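PDB 1L5A: amide synthase from Vibrio cholerae, which probably joins a carrier-protein-bound acyl group to an amine, as a stand-alone nonribosomal peptide synthetase condensation enzyme in vibriobactin assembly. Local coordinates for residues I49-A54 and H126-G131; A199-Q204 and S358-N363; L33-L38 and V110-H115. All blocks are in the same frame, centred on the assembly; numbering follows the deposited sequence.

Contacts 1 and 3 join the same two regions of the chain: helix 35-47 begins in contact 3 and ends just before contact 1, while strands 107-114 and 117-125 lead from V110-H115 to H126-G131. Their centres are about 25 Å apart. Contact 1 is buried and joined by apolar side chains, with no hydrogen bond across its segments. Contact 3 lies farther out, its centre about 28 Å from that of the chain against about 14 Å for contact 1, and pairs an apolar contact with an arginine-to-threonine hydrogen bond. Contact 2 belongs to another sheet, that of strands 208-214 and 362-368: a surface contact of a tyrosine ring against a glutamate, without a hydrogen bond.

Contact 1 of 3, residues I49-A54 and H126-G131; sequences IDLFRA and HIVLDG
L51 and F52 pack against V128 and L129, two of the three variable positions in the HHxxxDG signature of condensation domains, a motif associated with their active site, whose second histidine is H126 and whose closing pair is D130 and G131. The touching residues are all buried.

The apolar contacts form two groups. In the first, V128 meets the 3-10 turn 50-53 near its closest backbone approach, 6.0 Å between the CA atoms of L51 and V128. L51 CG lies 3.6 Å from V128 CB. L51 CG is anti to the backbone N (chi1 -153°), a torsion that carries CD2 over the V128 backbone, 3.3 Å from V128 O. A54 CB closes on the same valine from the end of the turn, 4.0 Å from V128 CG1. In the second group, L129 CD1 sits at the rim of the F52 ring, near its plane, 3.9 Å from CE2 of F52. One face of that ring carries I49 CG2, and F137 of helix 131-150 touches both I49 and F52.

No polar bond links the segments; those present lie within one segment or go to other parts of the chain. D130 N-caps helix 131-150 through OD1, which accepts from G133 N and also meets R263 in a salt bridge; its OD2 accepts from M275 N and V276 N. Turn 50-53 has its own salt bridge, R53 NH2 to D50 OD1 at 2.9 Å. D50 OD1 lies within 9° of the R53 guanidinium plane, yet R53 NH2 approaches this oxygen from 58° above the plane of the D50 carboxylate.

Contact 2 of 3, residues A199-Q204 and S358-N363; sequences ATYDPQ and SAEGIN
Y201 lays one side of its ring, the CE2 side, against the end of E360. CE2 of Y201 is 3.5 Å from both CD and OE1 of E360, and the phenol end also touches the glutamate methylene, with Y201 CZ 3.8 Å from E360 CG. The ring and carboxylate planes are 45° apart, and the carboxylate carbon meets the ring obliquely. The evidence is therefore for van der Waals contact along one flank of the tyrosine.

Torsions on both sides explain the meeting. The Y201 ring swings out from its loop with CG anti to the backbone N (chi1 -177°). E360 likewise leaves its backbone with CG anti to N and stays extended beyond CG, so the carboxylate travels well away from its own chain to reach the ring. The hydroxyl continues past E360 to the backbone, where Y201 OH lies 3.7 Å from A359 O, too long to count as a hydrogen bond. Its polar partner is instead D381 OD2, at the end of strand 374-381, and this bond probably helps to hold the far end of the ring.

Within 199-204, P203 N lies 4.0 Å above one face of the Y201 ring, toward its rim. The turn that follows has the form of an Asx turn, with D202 OD1 accepting from Q204 N, although the position of that oxygen is doubtful.

G361 pairs through its backbone with D381, the same residue that bonds the Y201 hydroxyl. The contact thus ties the loop leading into edge strand 208-214 to the loop leading into strand 362-368, across the end of the intervening strand 374-381, in a mixed sheet of the CoA-dependent acyltransferase-like fold to which condensation domains belong.

Contact 3 of 3, residues L33-L38 and V110-H115; sequences LDTTLL and VYRLSH
T35 and L38, one helical turn apart at the start of helix 35-47, meet R112 and V110 of strand 107-114. Helix 35-47 lies on one face of the five-stranded mixed sheet; Y111, pointing away from it, packs on helix 82-94 at the other face.

L33 enters the turn leaning on H118 of the adjacent strand 117-125. D34 is the N-cap, and its OD1 accepts from L37 N at 2.8 Å in a nearly straight bond. T35 then faces the sheet, with its OG1 anti to the carbonyl carbon (chi1 -51°) and directed at the arginine. R112 reaches it with a chain extended from CG to NE, crossing the threonine side chain at about a right angle. The bond runs from R112 NH1 to T35 OG1, 3.0 Å long with an angle of 151° at the hydrogen, and OG1 lies 15° out of the guanidinium plane. One face of that guanidinium carries H115 CA, 3.4 Å above it. At L38 the contact turns apolar, CD1 lying 4.2 Å from V110 CG1.

T35 OG1 is gripped twice, since it also hydrogen-bonds H118 NE2. The chemistry implies a graded interface: leucine against valine in the buried part, while the charged R112 stays at the partly exposed end, bonded to T35 OG1, with D75 only a long, weak ion-pair partner of its NE.

Contact 1 of 3, residues I49-A54 and H126-G131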
loop_
_atom_site.group_PDB
_atom_site.type_symbol
_atom_site.label_atom_id
_atom_site.label_comp_id
_atom_site.label_asym_id
_atom_site.label_seq_id
_atom_site.Cartn_x
_atom_site.Cartn_y
_atom_site.Cartn_z
ATOM N N ILE A 49 3.277 -10.279 25.913
ATOM C CA ILE A 49 4.333 -10.628 24.967
ATOM C C ILE A 49 4.358 -12.107 24.664
ATOM O O ILE A 49 5.000 -12.872 25.366
ATOM C CB ILE A 49 5.717 -10.209 25.514
ATOM C CG1 ILE A 49 5.655 -8.768 26.012
ATOM C CG2 ILE A 49 6.784 -10.313 24.416
ATOM C CD1 ILE A 49 6.989 -8.246 26.510
ATOM N N ASP A 50 3.674 -12.516 23.606
ATOM C CA ASP A 50 3.614 -13.926 23.254
ATOM C C ASP A 50 4.957 -14.609 23.044
ATOM O O ASP A 50 5.150 -15.755 23.444
ATOM C CB ASP A 50 2.780 -14.119 21.999
ATOM C CG ASP A 50 1.310 -13.917 22.243
ATOM O OD1 ASP A 50 0.859 -14.205 23.364
ATOM O OD2 ASP A 50 0.596 -13.492 21.305
ATOM N N LEU A 51 5.887 -13.915 22.408
ATOM C CA LEU A 51 7.178 -14.520 22.134
ATOM C C LEU A 51 7.951 -14.900 23.414
ATOM O O LEU A 51 8.758 -15.822 23.389
ATOM C CB LEU A 51 8.007 -13.600 21.224
ATOM C CG LEU A 51 9.035 -14.307 20.344
ATOM C CD1 LEU A 51 8.366 -15.421 19.529
ATOM C CD2 LEU A 51 9.694 -13.290 19.428
ATOM N N PHE A 52 7.723 -14.213 24.527
ATOM C CA PHE A 52 8.421 -14.603 25.747
ATOM C C PHE A 52 7.991 -16.015 26.193
ATOM O O PHE A 52 8.541 -16.548 27.149
ATOM C CB PHE A 52 8.142 -13.634 26.900
ATOM C CG PHE A 52 8.889 -12.347 26.819
ATOM C CD1 PHE A 52 8.798 -11.425 27.856
ATOM C CD2 PHE A 52 9.641 -12.024 25.698
ATOM C CE1 PHE A 52 9.433 -10.197 27.777
ATOM C CE2 PHE A 52 10.282 -10.792 25.604
ATOM C CZ PHE A 52 10.174 -9.875 26.647
ATOM N N ARG A 53 7.007 -16.609 25.526
ATOM C CA ARG A 53 6.557 -17.955 25.888
ATOM C C ARG A 53 7.102 -18.972 24.890
ATOM O O ARG A 53 6.784 -20.162 24.945
ATOM C CB ARG A 53 5.020 -18.050 25.911
ATOM C CG ARG A 53 4.345 -17.281 27.056
ATOM C CD ARG A 53 2.820 -17.510 27.100
ATOM N NE ARG A 53 2.114 -16.937 25.946
ATOM C CZ ARG A 53 1.639 -17.643 24.926
ATOM N NH1 ARG A 53 1.787 -18.973 24.898
ATOM N NH2 ARG A 53 1.010 -17.019 23.933
ATOM N N ALA A 54 7.922 -18.493 23.972
ATOM C CA ALA A 54 8.518 -19.348 22.971
ATOM C C ALA A 54 9.500 -20.338 23.586
ATOM O O ALA A 54 10.154 -20.044 24.584
ATOM C CB ALA A 54 9.245 -18.501 21.944
ATOM N N HIS A 126 18.501 -12.938 22.376
ATOM C CA HIS A 126 18.299 -12.150 21.173
ATOM C C HIS A 126 17.354 -12.794 20.147
ATOM O O HIS A 126 16.851 -12.120 19.251
ATOM C CB HIS A 126 19.646 -11.897 20.519
ATOM C CG HIS A 126 19.959 -10.454 20.337
ATOM N ND1 HIS A 126 19.439 -9.707 19.300
ATOM C CD2 HIS A 126 20.714 -9.608 21.076
ATOM C CE1 HIS A 126 19.861 -8.461 19.410
ATOM N NE2 HIS A 126 20.636 -8.375 20.479
ATOM N N ILE A 127 17.120 -14.096 20.280
ATOM C CA ILE A 127 16.277 -14.816 19.344
ATOM C C ILE A 127 14.776 -14.526 19.498
ATOM O O ILE A 127 13.982 -14.917 18.638
ATOM C CB ILE A 127 16.550 -16.345 19.436
ATOM C CG1 ILE A 127 16.065 -17.045 18.175
ATOM C CG2 ILE A 127 15.824 -16.957 20.628
ATOM C CD1 ILE A 127 16.571 -18.441 18.089
ATOM N N VAL A 128 14.381 -13.868 20.587
ATOM C CA VAL A 128 12.972 -13.495 20.775
ATOM C C VAL A 128 12.813 -12.005 21.098
ATOM O O VAL A 128 11.698 -11.536 21.329
ATOM C CB VAL A 128 12.262 -14.294 21.901
ATOM C CG1 VAL A 128 12.223 -15.789 21.550
ATOM C CG2 VAL A 128 12.951 -14.034 23.219
ATOM N N LEU A 129 13.916 -11.262 21.076
ATOM C CA LEU A 129 13.870 -9.849 21.391
ATOM C C LEU A 129 15.100 -9.070 20.907
ATOM O O LEU A 129 16.231 -9.543 21.050
ATOM C CB LEU A 129 13.747 -9.667 22.912
ATOM C CG LEU A 129 13.221 -8.295 23.367
ATOM C CD1 LEU A 129 11.708 -8.212 23.062
ATOM C CD2 LEU A 129 13.486 -8.092 24.881
ATOM N N ASP A 130 14.869 -7.885 20.334
ATOM C CA ASP A 130 15.952 -7.011 19.899
ATOM C C ASP A 130 15.883 -5.735 20.734
ATOM O O ASP A 130 15.132 -5.665 21.703
ATOM C CB ASP A 130 15.867 -6.669 18.400
ATOM C CG ASP A 130 14.485 -6.169 17.965
ATOM O OD1 ASP A 130 13.832 -5.415 18.735
ATOM O OD2 ASP A 130 14.064 -6.521 16.830
ATOM N N GLY A 131 16.644 -4.718 20.358
ATOM C CA GLY A 131 16.635 -3.499 21.147
ATOM C C GLY A 131 15.293 -2.823 21.227
ATOM O O GLY A 131 14.804 -2.482 22.306
#

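Contact 2 of 3, residues A199-Q204 and S358-N363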
loop_
_atom_site.group_PDB
_atom_site.type_symbol
_atom_site.label_atom_id
_atom_site.label_comp_id
_atom_site.label_asym_id
_atom_site.label_seq_id
_atom_site.Cartn_x
_atom_site.Cartn_y
_atom_site.Cartn_z
ATOM N N ALA A 199 36.961 -16.742 8.021
ATOM C CA ALA A 199 36.756 -18.168 8.217
ATOM C C ALA A 199 37.334 -18.625 9.554
ATOM O O ALA A 199 36.944 -19.658 10.086
ATOM C CB ALA A 199 37.405 -18.945 7.070
ATOM N N THR A 200 38.246 -17.836 10.102
ATOM C CA THR A 200 38.883 -18.182 11.363
ATOM C C THR A 200 38.358 -17.334 12.514
ATOM O O THR A 200 38.999 -17.213 13.565
ATOM C CB THR A 200 40.400 -17.987 11.250
ATOM O OG1 THR A 200 40.702 -16.581 11.136
ATOM C CG2 THR A 200 40.920 -18.713 10.008
ATOM N N TYR A 201 37.194 -16.727 12.321
ATOM C CA TYR A 201 36.639 -15.916 13.384
ATOM C C TYR A 201 35.841 -16.742 14.373
ATOM O O TYR A 201 34.864 -17.372 14.008
ATOM C CB TYR A 201 35.740 -14.829 12.835
ATOM C CG TYR A 201 35.239 -13.946 13.942
ATOM C CD1 TYR A 201 36.139 -13.244 14.743
ATOM C CD2 TYR A 201 33.876 -13.842 14.219
ATOM C CE1 TYR A 201 35.703 -12.462 15.796
ATOM C CE2 TYR A 201 33.424 -13.059 15.271
ATOM C CZ TYR A 201 34.345 -12.370 16.056
ATOM O OH TYR A 201 33.918 -11.591 17.106
ATOM N N ASP A 202 36.273 -16.742 15.627
ATOM C CA ASP A 202 35.578 -17.480 16.670
ATOM C C ASP A 202 34.846 -16.455 17.537
ATOM O O ASP A 202 35.468 -15.697 18.278
ATOM C CB ASP A 202 36.560 -18.264 17.532
ATOM C CG ASP A 202 35.859 -19.113 18.569
ATOM O OD1 ASP A 202 34.793 -18.685 19.066
ATOM O OD2 ASP A 202 36.376 -20.202 18.896
ATOM N N PRO A 203 33.508 -16.440 17.456
ATOM C CA PRO A 203 32.641 -15.528 18.200
ATOM C C PRO A 203 32.960 -15.437 19.674
ATOM O O PRO A 203 32.907 -14.350 20.249
ATOM C CB PRO A 203 31.250 -16.102 17.959
ATOM C CG PRO A 203 31.381 -16.748 16.616
ATOM C CD PRO A 203 32.706 -17.438 16.726
ATOM N N GLN A 204 33.293 -16.571 20.293
ATOM C CA GLN A 204 33.588 -16.573 21.724
ATOM C C GLN A 204 34.897 -15.901 22.107
ATOM O O GLN A 204 35.042 -15.424 23.226
ATOM C CB GLN A 204 33.546 -17.995 22.298
ATOM C CG GLN A 204 34.666 -18.903 21.876
ATOM C CD GLN A 204 34.459 -20.343 22.355
ATOM O OE1 GLN A 204 34.319 -20.605 23.565
ATOM N NE2 GLN A 204 34.446 -21.285 21.404
ATOM N N SER A 358 27.162 -9.706 20.915
ATOM C CA SER A 358 28.607 -9.761 20.803
ATOM C C SER A 358 29.133 -8.711 19.832
ATOM O O SER A 358 28.562 -8.483 18.759
ATOM C CB SER A 358 29.025 -11.166 20.365
ATOM O OG SER A 358 28.138 -11.655 19.372
ATOM N N ALA A 359 30.228 -8.073 20.229
ATOM C CA ALA A 359 30.848 -7.032 19.423
ATOM C C ALA A 359 31.663 -7.642 18.289
ATOM O O ALA A 359 32.466 -8.544 18.517
ATOM C CB ALA A 359 31.744 -6.157 20.310
ATOM N N GLU A 360 31.452 -7.163 17.070
ATOM C CA GLU A 360 32.202 -7.673 15.935
ATOM C C GLU A 360 32.621 -6.462 15.101
ATOM O O GLU A 360 31.805 -5.595 14.816
ATOM C CB GLU A 360 31.329 -8.630 15.130
ATOM C CG GLU A 360 32.095 -9.725 14.409
ATOM C CD GLU A 360 31.179 -10.824 13.860
ATOM O OE1 GLU A 360 30.391 -11.394 14.654
ATOM O OE2 GLU A 360 31.252 -11.116 12.638
ATOM N N GLY A 361 33.896 -6.391 14.731
ATOM C CA GLY A 361 34.369 -5.258 13.958
ATOM C C GLY A 361 34.389 -4.000 14.808
ATOM O O GLY A 361 34.638 -4.059 16.007
ATOM N N ILE A 362 34.169 -2.845 14.195
ATOM C CA ILE A 362 34.133 -1.614 14.957
ATOM C C ILE A 362 32.692 -1.094 14.900
ATOM O O ILE A 362 31.997 -1.246 13.894
ATOM C CB ILE A 362 35.098 -0.572 14.395
ATOM C CG1 ILE A 362 35.169 0.623 15.358
ATOM C CG2 ILE A 362 34.649 -0.144 13.012
ATOM C CD1 ILE A 362 36.130 1.696 14.959
ATOM N N ASN A 363 32.248 -0.491 15.993
ATOM C CA ASN A 363 30.880 0.000 16.120
ATOM C C ASN A 363 30.831 1.455 16.629
ATOM O O ASN A 363 31.516 1.815 17.596
ATOM C CB ASN A 363 30.155 -0.924 17.097
ATOM C CG ASN A 363 28.660 -0.704 17.135
ATOM O OD1 ASN A 363 27.892 -1.488 16.563
ATOM N ND2 ASN A 363 28.227 0.356 17.821
#

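Contact 3 of 3, residues L33-L38 and V110-H115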
loop_
_atom_site.group_PDB
_atom_site.type_symbol
_atom_site.label_atom_id
_atom_site.label_comp_id
_atom_site.label_asym_id
_atom_site.label_seq_id
_atom_site.Cartn_x
_atom_site.Cartn_y
_atom_site.Cartn_z
ATOM N N LEU A 33 7.892 4.438 45.150
ATOM C CA LEU A 33 7.153 3.590 44.237
ATOM C C LEU A 33 6.271 2.598 44.997
ATOM O O LEU A 33 6.571 2.244 46.134
ATOM C CB LEU A 33 8.175 2.891 43.343
ATOM C CG LEU A 33 7.966 1.573 42.617
ATOM C CD1 LEU A 33 9.113 1.388 41.665
ATOM C CD2 LEU A 33 7.919 0.414 43.598
ATOM N N ASP A 34 5.168 2.176 44.378
ATOM C CA ASP A 34 4.240 1.219 44.993
ATOM C C ASP A 34 4.691 -0.168 44.549
ATOM O O ASP A 34 4.384 -0.589 43.429
ATOM C CB ASP A 34 2.809 1.494 44.505
ATOM C CG ASP A 34 1.760 0.612 45.188
ATOM O OD1 ASP A 34 1.861 -0.629 45.123
ATOM O OD2 ASP A 34 0.816 1.170 45.786
ATOM N N THR A 35 5.418 -0.875 45.416
ATOM C CA THR A 35 5.942 -2.208 45.080
ATOM C C THR A 35 4.909 -3.105 44.435
ATOM O O THR A 35 5.101 -3.609 43.331
ATOM C CB THR A 35 6.495 -2.965 46.325
ATOM O OG1 THR A 35 7.414 -2.127 47.034
ATOM C CG2 THR A 35 7.227 -4.242 45.901
ATOM N N THR A 36 3.806 -3.303 45.136
ATOM C CA THR A 36 2.743 -4.160 44.649
ATOM C C THR A 36 2.254 -3.784 43.257
ATOM O O THR A 36 2.173 -4.635 42.388
ATOM C CB THR A 36 1.584 -4.189 45.670
ATOM O OG1 THR A 36 2.041 -4.849 46.861
ATOM C CG2 THR A 36 0.378 -4.932 45.115
ATOM N N LEU A 37 1.938 -2.523 43.026
ATOM C CA LEU A 37 1.489 -2.135 41.695
ATOM C C LEU A 37 2.561 -2.345 40.598
ATOM O O LEU A 37 2.234 -2.690 39.449
ATOM C CB LEU A 37 0.979 -0.683 41.705
ATOM C CG LEU A 37 -0.287 -0.394 42.558
ATOM C CD1 LEU A 37 -0.813 0.993 42.228
ATOM C CD2 LEU A 37 -1.393 -1.403 42.281
ATOM N N LEU A 38 3.836 -2.172 40.947
ATOM C CA LEU A 38 4.913 -2.371 39.969
ATOM C C LEU A 38 4.926 -3.842 39.587
ATOM O O LEU A 38 5.016 -4.186 38.408
ATOM C CB LEU A 38 6.270 -1.967 40.560
ATOM C CG LEU A 38 7.583 -1.979 39.750
ATOM C CD1 LEU A 38 8.008 -3.389 39.509
ATOM C CD2 LEU A 38 7.426 -1.236 38.432
ATOM N N VAL A 110 12.579 -9.017 40.478
ATOM C CA VAL A 110 12.323 -7.702 41.056
ATOM C C VAL A 110 12.834 -7.669 42.487
ATOM O O VAL A 110 12.634 -8.614 43.239
ATOM C CB VAL A 110 10.817 -7.361 41.101
ATOM C CG1 VAL A 110 10.636 -5.936 41.607
ATOM C CG2 VAL A 110 10.196 -7.502 39.728
ATOM N N TYR A 111 13.465 -6.569 42.876
ATOM C CA TYR A 111 13.983 -6.453 44.232
ATOM C C TYR A 111 13.623 -5.164 44.925
ATOM O O TYR A 111 13.874 -4.080 44.412
ATOM C CB TYR A 111 15.516 -6.548 44.267
ATOM C CG TYR A 111 16.075 -7.782 43.642
ATOM C CD1 TYR A 111 16.503 -7.779 42.310
ATOM C CD2 TYR A 111 16.147 -8.969 44.358
ATOM C CE1 TYR A 111 16.983 -8.939 41.706
ATOM C CE2 TYR A 111 16.625 -10.133 43.764
ATOM C CZ TYR A 111 17.035 -10.110 42.434
ATOM O OH TYR A 111 17.431 -11.274 41.823
ATOM N N ARG A 112 13.045 -5.289 46.106
ATOM C CA ARG A 112 12.740 -4.117 46.899
ATOM C C ARG A 112 13.987 -4.035 47.790
ATOM O O ARG A 112 14.189 -4.862 48.679
ATOM C CB ARG A 112 11.468 -4.335 47.736
ATOM C CG ARG A 112 11.089 -3.155 48.635
ATOM C CD ARG A 112 9.724 -3.360 49.289
ATOM N NE ARG A 112 9.583 -2.597 50.528
ATOM C CZ ARG A 112 8.932 -1.444 50.650
ATOM N NH1 ARG A 112 8.327 -0.883 49.608
ATOM N NH2 ARG A 112 8.902 -0.838 51.829
ATOM N N LEU A 113 14.844 -3.061 47.515
ATOM C CA LEU A 113 16.068 -2.896 48.285
ATOM C C LEU A 113 15.771 -2.119 49.559
ATOM O O LEU A 113 16.278 -2.443 50.631
ATOM C CB LEU A 113 17.101 -2.151 47.445
ATOM C CG LEU A 113 17.438 -2.850 46.122
ATOM C CD1 LEU A 113 18.288 -1.941 45.243
ATOM C CD2 LEU A 113 18.160 -4.152 46.423
ATOM N N SER A 114 14.956 -1.083 49.422
ATOM C CA SER A 114 14.545 -0.253 50.537
ATOM C C SER A 114 13.157 0.259 50.135
ATOM O O SER A 114 12.676 -0.066 49.056
ATOM C CB SER A 114 15.527 0.900 50.716
ATOM O OG SER A 114 15.118 2.063 50.017
ATOM N N HIS A 115 12.499 1.048 50.971
ATOM C CA HIS A 115 11.175 1.523 50.586
ATOM C C HIS A 115 11.243 2.505 49.409
ATOM O O HIS A 115 10.253 2.721 48.725
ATOM C CB HIS A 115 10.463 2.175 51.781
ATOM C CG HIS A 115 11.051 3.490 52.195
ATOM N ND1 HIS A 115 12.332 3.614 52.690
ATOM C CD2 HIS A 115 10.525 4.741 52.202
ATOM C CE1 HIS A 115 12.570 4.880 52.986
ATOM N NE2 HIS A 115 11.490 5.585 52.699
#